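Local coordinates for protein putative nucleotidyltransferase (Sulfolobus solfataricus P2, PDB 2RFF) that is a putative nucleotidyltransferase, probably transferring a nucleoside monophosphate from a nucleotide to an acceptor as its family does, at residues Glu25-Phe30 and Leu100-Glu105; Leu56-Gly61 and Gly90-Val95. All coordinates share one frame; numbering follows the deposited sequence.

Contact 1: residues Glu25-Phe30 and Leu100-Glu105. With EDO (1,2-ethanediol), chain B.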
ATOM      1  N   GLU A  25       3.248   4.407 -10.287  1.00 12.39           N
ATOM      2  CA  GLU A  25       2.328   5.191 -11.082  1.00 12.49           C
ATOM      3  C   GLU A  25       1.719   6.322 -10.274  1.00 11.37           C
ATOM      4  O   GLU A  25       1.696   7.458 -10.714  1.00 11.03           O
ATOM      5  CB  GLU A  25       1.223   4.315 -11.679  1.00 13.04           C
ATOM      6  CG  GLU A  25       1.768   3.300 -12.650  1.00 14.20           C
ATOM      7  CD  GLU A  25       0.736   2.341 -13.131  1.00 16.15           C
ATOM      8  OE1 GLU A  25      -0.465   2.539 -12.915  1.00 17.92           O
ATOM      9  OE2 GLU A  25       1.131   1.351 -13.759  1.00 22.64           O
ATOM     10  N   VAL A  26       1.205   5.997  -9.091  1.00 10.70           N
ATOM     11  CA  VAL A  26       0.627   7.013  -8.160  1.00 10.59           C
ATOM     12  C   VAL A  26       1.662   8.070  -7.742  1.00 10.23           C
ATOM     13  O   VAL A  26       1.391   9.259  -7.849  1.00 11.23           O
ATOM     14  CB  VAL A  26      -0.085   6.374  -6.958  1.00 12.17           C
ATOM     15  CG1 VAL A  26      -0.671   7.451  -6.020  1.00 12.22           C
ATOM     16  CG2 VAL A  26      -1.170   5.415  -7.435  1.00 12.94           C
ATOM     17  N   ALA A  27       2.862   7.632  -7.379  1.00 12.08           N
ATOM     18  CA  ALA A  27       3.937   8.563  -6.951  1.00 10.68           C
ATOM     19  C   ALA A  27       4.344   9.532  -8.096  1.00 11.55           C
ATOM     20  O   ALA A  27       4.628  10.662  -7.873  1.00 10.83           O
ATOM     21  CB  ALA A  27       5.140   7.810  -6.458  1.00 12.77           C
ATOM     22  N   SER A  28       4.310   9.051  -9.331  1.00 12.04           N
ATOM     23  CA  SER A  28       4.636   9.892 -10.514  0.50 12.62           C
ATOM     24  C   SER A  28       3.511  10.879 -10.837  1.00 12.60           C
ATOM     25  O   SER A  28       3.755  11.899 -11.487  1.00 14.83           O
ATOM     26  CB  SER A  28       4.958   9.044 -11.751  0.50 12.84           C
ATOM     27  OG  SER A  28       3.797   8.491 -12.356  0.50 13.03           O
ATOM     28  N   SER A  29       2.293  10.573 -10.397  1.00 11.43           N
ATOM     29  CA  SER A  29       1.105  11.357 -10.661  1.00 12.42           C
ATOM     30  C   SER A  29       0.761  12.431  -9.643  1.00 10.96           C
ATOM     31  O   SER A  29       0.074  13.398  -9.998  1.00 13.39           O
ATOM     32  CB  SER A  29      -0.091  10.413 -10.855  1.00 12.58           C
ATOM     33  OG  SER A  29       0.047   9.568 -12.006  1.00 13.49           O
ATOM     34  N   PHE A  30       1.179  12.266  -8.372  1.00 10.37           N
ATOM     35  CA  PHE A  30       0.873  13.154  -7.294  1.00 13.11           C
ATOM     36  C   PHE A  30       2.129  13.522  -6.534  1.00 14.05           C
ATOM     37  O   PHE A  30       2.637  12.717  -5.754  1.00 12.97           O
ATOM     38  CB  PHE A  30      -0.123  12.471  -6.403  1.00 12.03           C
ATOM     39  CG  PHE A  30      -1.410  12.139  -7.094  1.00 12.98           C
ATOM     40  CD1 PHE A  30      -2.364  13.112  -7.286  1.00 15.54           C
ATOM     41  CD2 PHE A  30      -1.641  10.853  -7.617  1.00 14.20           C
ATOM     42  CE1 PHE A  30      -3.548  12.810  -7.973  1.00 14.76           C
ATOM     43  CE2 PHE A  30      -2.809  10.564  -8.303  1.00 12.09           C
ATOM     44  CZ  PHE A  30      -3.762  11.541  -8.452  1.00 15.37           C
ATOM     45  N   LEU A 100       6.136   0.142   6.339  1.00 12.68           N
ATOM     46  CA  LEU A 100       6.519   1.192   5.412  1.00 10.46           C
ATOM     47  C   LEU A 100       7.051   0.541   4.114  1.00 12.45           C
ATOM     48  O   LEU A 100       7.993  -0.239   4.089  1.00 13.92           O
ATOM     49  CB  LEU A 100       7.511   2.167   6.043  1.00 10.67           C
ATOM     50  CG  LEU A 100       7.878   3.386   5.197  1.00 10.69           C
ATOM     51  CD1 LEU A 100       6.749   4.379   5.095  1.00 11.92           C
ATOM     52  CD2 LEU A 100       9.126   4.083   5.786  1.00 10.83           C
ATOM     53  N   PHE A 101       6.413   0.916   3.021  1.00 11.14           N
ATOM     54  CA  PHE A 101       6.694   0.340   1.723  1.00 10.35           C
ATOM     55  C   PHE A 101       7.480   1.314   0.865  1.00 10.32           C
ATOM     56  O   PHE A 101       8.360   0.898   0.115  1.00 11.78           O
ATOM     57  CB  PHE A 101       5.356  -0.018   1.056  1.00 10.52           C
ATOM     58  CG  PHE A 101       5.464  -0.787  -0.247  1.00 10.72           C
ATOM     59  CD1 PHE A 101       5.956  -2.088  -0.231  1.00 10.83           C
ATOM     60  CD2 PHE A 101       4.996  -0.234  -1.442  1.00 12.63           C
ATOM     61  CE1 PHE A 101       6.007  -2.814  -1.413  1.00 10.63           C
ATOM     62  CE2 PHE A 101       5.069  -0.963  -2.641  1.00 13.52           C
ATOM     63  CZ  PHE A 101       5.593  -2.244  -2.629  1.00 13.10           C
ATOM     64  N   TRP A 102       7.112   2.590   0.939  1.00  9.34           N
ATOM     65  CA  TRP A 102       7.696   3.628   0.131  1.00 11.07           C
ATOM     66  C   TRP A 102       7.543   4.949   0.870  1.00 10.90           C
ATOM     67  O   TRP A 102       6.580   5.170   1.636  1.00 11.23           O
ATOM     68  CB  TRP A 102       6.974   3.656  -1.229  1.00 11.65           C
ATOM     69  CG  TRP A 102       7.382   4.749  -2.193  1.00 10.33           C
ATOM     70  CD1 TRP A 102       8.303   4.664  -3.190  1.00 11.86           C
ATOM     71  CD2 TRP A 102       6.898   6.096  -2.214  1.00 10.70           C
ATOM     72  NE1 TRP A 102       8.402   5.864  -3.869  1.00 11.66           N
ATOM     73  CE2 TRP A 102       7.564   6.770  -3.268  1.00 11.72           C
ATOM     74  CE3 TRP A 102       5.961   6.811  -1.438  1.00 12.78           C
ATOM     75  CZ2 TRP A 102       7.307   8.122  -3.582  1.00 11.03           C
ATOM     76  CZ3 TRP A 102       5.723   8.165  -1.726  1.00 11.52           C
ATOM     77  CH2 TRP A 102       6.388   8.801  -2.800  1.00 11.01           C
ATOM     78  N   LYS A 103       8.518   5.809   0.649  1.00 11.60           N
ATOM     79  CA  LYS A 103       8.481   7.178   1.175  1.00 12.07           C
ATOM     80  C   LYS A 103       9.173   8.052   0.133  1.00 11.33           C
ATOM     81  O   LYS A 103      10.184   7.662  -0.429  1.00 11.06           O
ATOM     82  CB  LYS A 103       9.135   7.293   2.544  1.00 12.54           C
ATOM     83  CG  LYS A 103       9.067   8.690   3.129  1.00 12.78           C
ATOM     84  CD  LYS A 103       9.469   8.639   4.563  1.00 15.11           C
ATOM     85  CE  LYS A 103       9.579  10.002   5.184  1.00 20.13           C
ATOM     86  NZ  LYS A 103       8.287  10.668   5.305  1.00 25.02           N
ATOM     87  N   ARG A 104       8.633   9.235  -0.125  1.00 10.61           N
ATOM     88  CA  ARG A 104       9.234  10.099  -1.119  1.00 11.11           C
ATOM     89  C   ARG A 104      10.766  10.257  -0.946  1.00 11.21           C
ATOM     90  O   ARG A 104      11.487  10.076  -1.938  1.00 12.39           O
ATOM     91  CB  ARG A 104       8.527  11.461  -1.144  1.00 12.54           C
ATOM     92  CG  ARG A 104       9.039  12.461  -2.154  1.00 12.62           C
ATOM     93  CD  ARG A 104       8.691  12.102  -3.559  1.00 13.47           C
ATOM     94  NE  ARG A 104       7.254  12.156  -3.826  1.00 12.61           N
ATOM     95  CZ  ARG A 104       6.656  11.715  -4.947  1.00 13.17           C
ATOM     96  NH1 ARG A 104       7.343  11.151  -5.916  1.00 12.82           N
ATOM     97  NH2 ARG A 104       5.339  11.816  -5.062  1.00 11.33           N
ATOM     98  N   GLU A 105      11.223  10.495   0.286  1.00 12.67           N
ATOM     99  CA  GLU A 105      12.640  10.737   0.604  1.00 10.43           C
ATOM    100  C   GLU A 105      13.471   9.443   0.722  1.00 11.32           C
ATOM    101  O   GLU A 105      14.693   9.517   0.861  1.00 10.63           O
ATOM    102  CB  GLU A 105      12.789  11.596   1.851  1.00 10.65           C
ATOM    103  CG  GLU A 105      12.113  12.976   1.730  1.00 12.20           C
ATOM    104  CD  GLU A 105      10.607  12.992   2.012  1.00 16.72           C
ATOM    105  OE1 GLU A 105       9.998  11.920   2.272  1.00 15.36           O
ATOM    106  OE2 GLU A 105      10.036  14.109   1.993  1.00 20.96           O
TER
HETATM  107  C1  EDO B 111      11.799  16.596   0.157  1.00 27.59           C
HETATM  108  O1  EDO B 111      11.087  16.498   1.399  1.00 28.98           O
HETATM  109  C2  EDO B 111      11.116  15.691  -0.862  1.00 31.06           C
HETATM  110  O2  EDO B 111       9.900  16.241  -1.363  1.00 36.04           O

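Contact 2: residues Leu56-Gly61 and Gly90-Val95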
ATOM      1  N   LEU A  56      -2.000   1.342   1.862  1.00 11.34           N
ATOM      2  CA  LEU A  56      -2.353   2.635   2.456  1.00 10.42           C
ATOM      3  C   LEU A  56      -1.543   3.716   1.750  1.00  9.10           C
ATOM      4  O   LEU A  56      -0.318   3.722   1.850  1.00 10.01           O
ATOM      5  CB  LEU A  56      -2.090   2.661   3.963  1.00 10.21           C
ATOM      6  CG  LEU A  56      -2.168   4.046   4.607  1.00  9.91           C
ATOM      7  CD1 LEU A  56      -3.545   4.659   4.385  1.00 10.25           C
ATOM      8  CD2 LEU A  56      -1.746   3.984   6.062  1.00 11.74           C
ATOM      9  N   PHE A  57      -2.233   4.616   1.050  1.00 10.18           N
ATOM     10  CA  PHE A  57      -1.585   5.752   0.398  1.00  8.62           C
ATOM     11  C   PHE A  57      -1.707   6.945   1.358  1.00  9.42           C
ATOM     12  O   PHE A  57      -2.827   7.282   1.761  1.00 11.03           O
ATOM     13  CB  PHE A  57      -2.273   6.087  -0.915  1.00  9.54           C
ATOM     14  CG  PHE A  57      -2.256   5.012  -1.923  1.00 10.67           C
ATOM     15  CD1 PHE A  57      -1.197   4.926  -2.785  1.00  9.50           C
ATOM     16  CD2 PHE A  57      -3.293   4.114  -2.021  1.00  9.61           C
ATOM     17  CE1 PHE A  57      -1.159   3.977  -3.768  1.00 10.18           C
ATOM     18  CE2 PHE A  57      -3.272   3.143  -3.040  1.00 11.42           C
ATOM     19  CZ  PHE A  57      -2.206   3.066  -3.884  1.00 11.84           C
ATOM     20  N   VAL A  58      -0.597   7.613   1.614  1.00  9.66           N
ATOM     21  CA  VAL A  58      -0.538   8.747   2.575  1.00  8.99           C
ATOM     22  C   VAL A  58      -0.079   9.982   1.812  1.00 10.40           C
ATOM     23  O   VAL A  58       1.012   9.987   1.281  1.00 12.84           O
ATOM     24  CB  VAL A  58       0.356   8.523   3.824  1.00  8.65           C
ATOM     25  CG1 VAL A  58       0.300   9.733   4.821  1.00 10.68           C
ATOM     26  CG2 VAL A  58      -0.073   7.254   4.498  1.00 11.11           C
ATOM     27  N   PHE A  59      -0.961  10.975   1.709  1.00  9.23           N
ATOM     28  CA  PHE A  59      -0.726  12.211   0.964  1.00 10.95           C
ATOM     29  C   PHE A  59      -0.631  13.401   1.874  1.00 12.51           C
ATOM     30  O   PHE A  59      -1.279  13.429   2.891  1.00 12.80           O
ATOM     31  CB  PHE A  59      -1.886  12.530   0.004  1.00 11.81           C
ATOM     32  CG  PHE A  59      -2.076  11.540  -1.130  1.00 11.53           C
ATOM     33  CD1 PHE A  59      -2.805  10.382  -0.954  1.00 10.15           C
ATOM     34  CD2 PHE A  59      -1.622  11.830  -2.427  1.00 11.47           C
ATOM     35  CE1 PHE A  59      -3.043   9.485  -2.054  1.00 11.50           C
ATOM     36  CE2 PHE A  59      -1.816  10.938  -3.499  1.00 13.77           C
ATOM     37  CZ  PHE A  59      -2.534   9.779  -3.305  1.00 13.19           C
ATOM     38  N   LYS A  60       0.161  14.386   1.474  1.00 13.16           N
ATOM     39  CA  LYS A  60       0.197  15.669   2.189  1.00 16.00           C
ATOM     40  C   LYS A  60      -0.935  16.555   1.684  1.00 15.87           C
ATOM     41  O   LYS A  60      -1.293  16.497   0.526  1.00 16.32           O
ATOM     42  CB  LYS A  60       1.542  16.381   1.976  1.00 17.78           C
ATOM     43  CG  LYS A  60       2.685  15.539   2.481  1.00 22.47           C
ATOM     44  CD  LYS A  60       3.975  16.287   2.757  1.00 23.61           C
ATOM     45  CE  LYS A  60       4.860  16.438   1.563  1.00 28.75           C
ATOM     46  NZ  LYS A  60       6.200  17.064   1.963  1.00 29.24           N
ATOM     47  N   GLY A  61      -1.524  17.339   2.584  1.00 15.76           N
ATOM     48  CA  GLY A  61      -2.498  18.367   2.240  1.00 15.36           C
ATOM     49  C   GLY A  61      -3.866  17.945   1.741  1.00 17.03           C
ATOM     50  O   GLY A  61      -4.480  18.686   0.961  1.00 19.08           O
ATOM     51  N   GLY A  90      -1.580  13.506   8.610  1.00 14.58           N
ATOM     52  CA  GLY A  90      -2.018  13.628   9.984  1.00 14.87           C
ATOM     53  C   GLY A  90      -2.926  12.537  10.481  1.00 16.53           C
ATOM     54  O   GLY A  90      -3.194  12.497  11.684  1.00 19.77           O
ATOM     55  N   GLU A  91      -3.383  11.637   9.595  1.00 16.12           N
ATOM     56  CA  GLU A  91      -4.321  10.574   9.943  1.00 15.36           C
ATOM     57  C   GLU A  91      -3.728   9.170   9.879  1.00 15.60           C
ATOM     58  O   GLU A  91      -4.417   8.212  10.208  1.00 14.37           O
ATOM     59  CB  GLU A  91      -5.464  10.589   8.934  1.00 15.23           C
ATOM     60  CG  GLU A  91      -6.278  11.849   8.854  1.00 17.34           C
ATOM     61  CD  GLU A  91      -7.100  11.949   7.592  1.00 17.33           C
ATOM     62  OE1 GLU A  91      -6.894  11.167   6.644  1.00 16.17           O
ATOM     63  OE2 GLU A  91      -7.943  12.862   7.522  1.00 18.84           O
ATOM     64  N   LYS A  92      -2.472   9.042   9.459  1.00 17.22           N
ATOM     65  CA  LYS A  92      -1.882   7.714   9.238  1.00 16.51           C
ATOM     66  C   LYS A  92      -1.849   6.756  10.444  1.00 15.68           C
ATOM     67  O   LYS A  92      -1.834   5.544  10.255  1.00 15.89           O
ATOM     68  CB  LYS A  92      -0.531   7.803   8.541  1.00 17.27           C
ATOM     69  CG  LYS A  92       0.575   8.365   9.377  1.00 18.58           C
ATOM     70  CD  LYS A  92       1.836   8.553   8.537  1.00 18.39           C
ATOM     71  CE  LYS A  92       2.910   9.097   9.445  1.00 17.09           C
ATOM     72  NZ  LYS A  92       4.079   9.615   8.708  1.00 23.75           N
ATOM     73  N   ASP A  93      -1.874   7.295  11.666  1.00 15.15           N
ATOM     74  CA  ASP A  93      -1.935   6.481  12.897  0.50 16.71           C
ATOM     75  C   ASP A  93      -3.237   5.681  13.025  1.00 16.31           C
ATOM     76  O   ASP A  93      -3.306   4.776  13.815  1.00 17.32           O
ATOM     77  CB  ASP A  93      -1.742   7.335  14.176  0.50 17.90           C
ATOM     78  CG  ASP A  93      -0.290   7.793  14.406  0.50 19.97           C
ATOM     79  OD1 ASP A  93       0.664   7.297  13.768  0.50 20.39           O
ATOM     80  OD2 ASP A  93      -0.098   8.648  15.309  0.50 23.32           O
ATOM     81  N   ARG A  94      -4.264   6.004  12.218  1.00 15.56           N
ATOM     82  CA  ARG A  94      -5.538   5.266  12.230  0.50 17.00           C
ATOM     83  C   ARG A  94      -5.410   3.806  11.780  1.00 16.17           C
ATOM     84  O   ARG A  94      -6.251   2.982  12.135  1.00 17.58           O
ATOM     85  CB  ARG A  94      -6.605   5.992  11.404  0.50 16.67           C
ATOM     86  CG  ARG A  94      -7.126   7.244  12.106  0.50 19.05           C
ATOM     87  CD  ARG A  94      -8.335   7.863  11.380  0.50 21.94           C
ATOM     88  NE  ARG A  94      -9.284   8.405  12.361  0.50 26.31           N
ATOM     89  CZ  ARG A  94     -10.290   7.735  12.951  0.50 27.08           C
ATOM     90  NH1 ARG A  94     -10.573   6.454  12.667  0.50 28.72           N
ATOM     91  NH2 ARG A  94     -11.054   8.369  13.838  0.50 27.43           N
ATOM     92  N   VAL A  95      -4.360   3.495  11.006  1.00 14.39           N
ATOM     93  CA  VAL A  95      -4.073   2.150  10.559  1.00 14.27           C
ATOM     94  C   VAL A  95      -2.878   1.719  11.395  1.00 14.40           C
ATOM     95  O   VAL A  95      -1.795   2.254  11.236  1.00 14.19           O
ATOM     96  CB  VAL A  95      -3.753   2.116   9.086  1.00 13.16           C
ATOM     97  CG1 VAL A  95      -3.426   0.675   8.631  1.00 15.36           C
ATOM     98  CG2 VAL A  95      -4.936   2.675   8.277  1.00 12.89           C
TER

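Contact 1: residues Glu25-Phe30 and Leu100-Glu105
Arg-104 reaches across to the last turn of helix 6-29 and gives NH2 to the backbone oxygen of Ala-27, 3.1 Å from NH2 to O with an N-H...O angle of 160°. The donor lies in the carbonyl plane, on a lone pair of that oxygen, and the oxygen lies in the guanidinium plane. NH1 adds a weak bond to the same Ala-27 O at 3.4 Å, so both terminal nitrogens share one acceptor. Phe-30 O is 2.9 Å from Arg-104 NH2 but at an angle too poor for a hydrogen bond, while NH2 bonds weakly to Leu-33 O at the start of strand 33-39. A guanidinium suits this place, since carbonyls near the C-terminal end of a helix carry partial negative charge and would probably attract it. Its chain gets there by bending at its second and third torsions (chi2 71°, chi3 66°), which sets the guanidinium beside the indole of Trp-102. The rim atom CH2 of Trp-102 stands 3.6 Å above the centre of the guanidinium face, an edge-to-face meeting that probably limits how the guanidinium can turn. Here strand 98-103 of the mixed nucleotidyltransferase sheet meets the helix lying against it, and Phe-101 and Trp-102 form a classic beta bulge opposite Val-36. Trp-102 is buried, packing on Leu-33 and Val-23 and meeting the ring of Phe-108. Its CZ2 comes within 3.6 Å of Ala-27 CB, obliquely to the ring; a lone methyl suits so close an approach of a large aromatic. A leucine in place of Arg-104 would probably leave Ala-27 O without these donors and Trp-102 CH2 without the flat group it meets. Glu-105 OE2 accepts a hydrogen bond from O1 of a 1,2-ethanediol molecule, 2.7 Å away, probably from the crystallisation liquor.

Contact 2: residues Leu56-Gly61 and Gly90-Val95
Lys-92 and Val-58 meet through their aliphatic parts, their side chains crossing at about a right angle. At the start of the lysine, CB lies 4.1 Å from Val-58 CG2. CG is placed between the backbone N and the carbonyl carbon (chi1 70°), and from there the chain runs out fully extended. CD returns to the valine on its other branch, 4.2 Å from Val-58 CG1, so two carbons of one chain meet its two methyls. CE continues beyond the valine to NZ, which makes a salt bridge with Glu-35 on the adjoining strand 33-39. A lysine suits this partly exposed place because its methylene chain can lie against the sheet while its charge is carried to an acid at the far end. Valine suits the strand, its beta-branched side chain offering two methyls to the same neighbour.

Further along, Leu-56 CD2 touches Val-95, 4.1 Å from CB and as far from CG2, the two side chains sliding past each other in opposite directions. Phe-39, Ile-85 and Leu-87 continue this apolar patch around Leu-56. The 3-10 segment 92-94 sets the spacing of the two touching residues: Arg-94 N bonds Glu-91 O at 3.0 Å, and Val-95 N makes a weaker bond to Lys-92 O. Residues 90-95 lie over the face of strand 53-59 that carries Leu-56 and Val-58; Phe-57 and Phe-59 point the other way, to helix 6-29. In polymerase beta-like nucleotidyltransferases the corresponding strand commonly holds metal-binding acids near its start, and this contact lies further along it.

With no hydrogen bond between the segments, the contact rests on carbon-to-carbon packing and burial of hydrocarbon, and the salt bridge of Lys-92 NZ to Glu-35 probably holds the lysine chain across the valine.

Both contacts are partly buried and hold the same mixed sheet, contact 1 by its strand 98-103 against helix 6-29, contact 2 by strand 53-59 against the loop before strand 98-103. Contact 1 is polar where an arginine reaches a helix end and apolar where an indole is buried; contact 2 is hydrocarbon throughout, its charge led elsewhere. Between them runs a core: Phe-30 CB packs 3.7 Å from Phe-59 CE2, and Val-26 touches Phe-57 and Phe-59, whereas Leu-56 and Val-58 face the other way. Glu-35 has a salt bridge to a residue of each contact's segments, Lys-92 through OE1 and Lys-103 through OE2. The contact centres are about 13 Å apart.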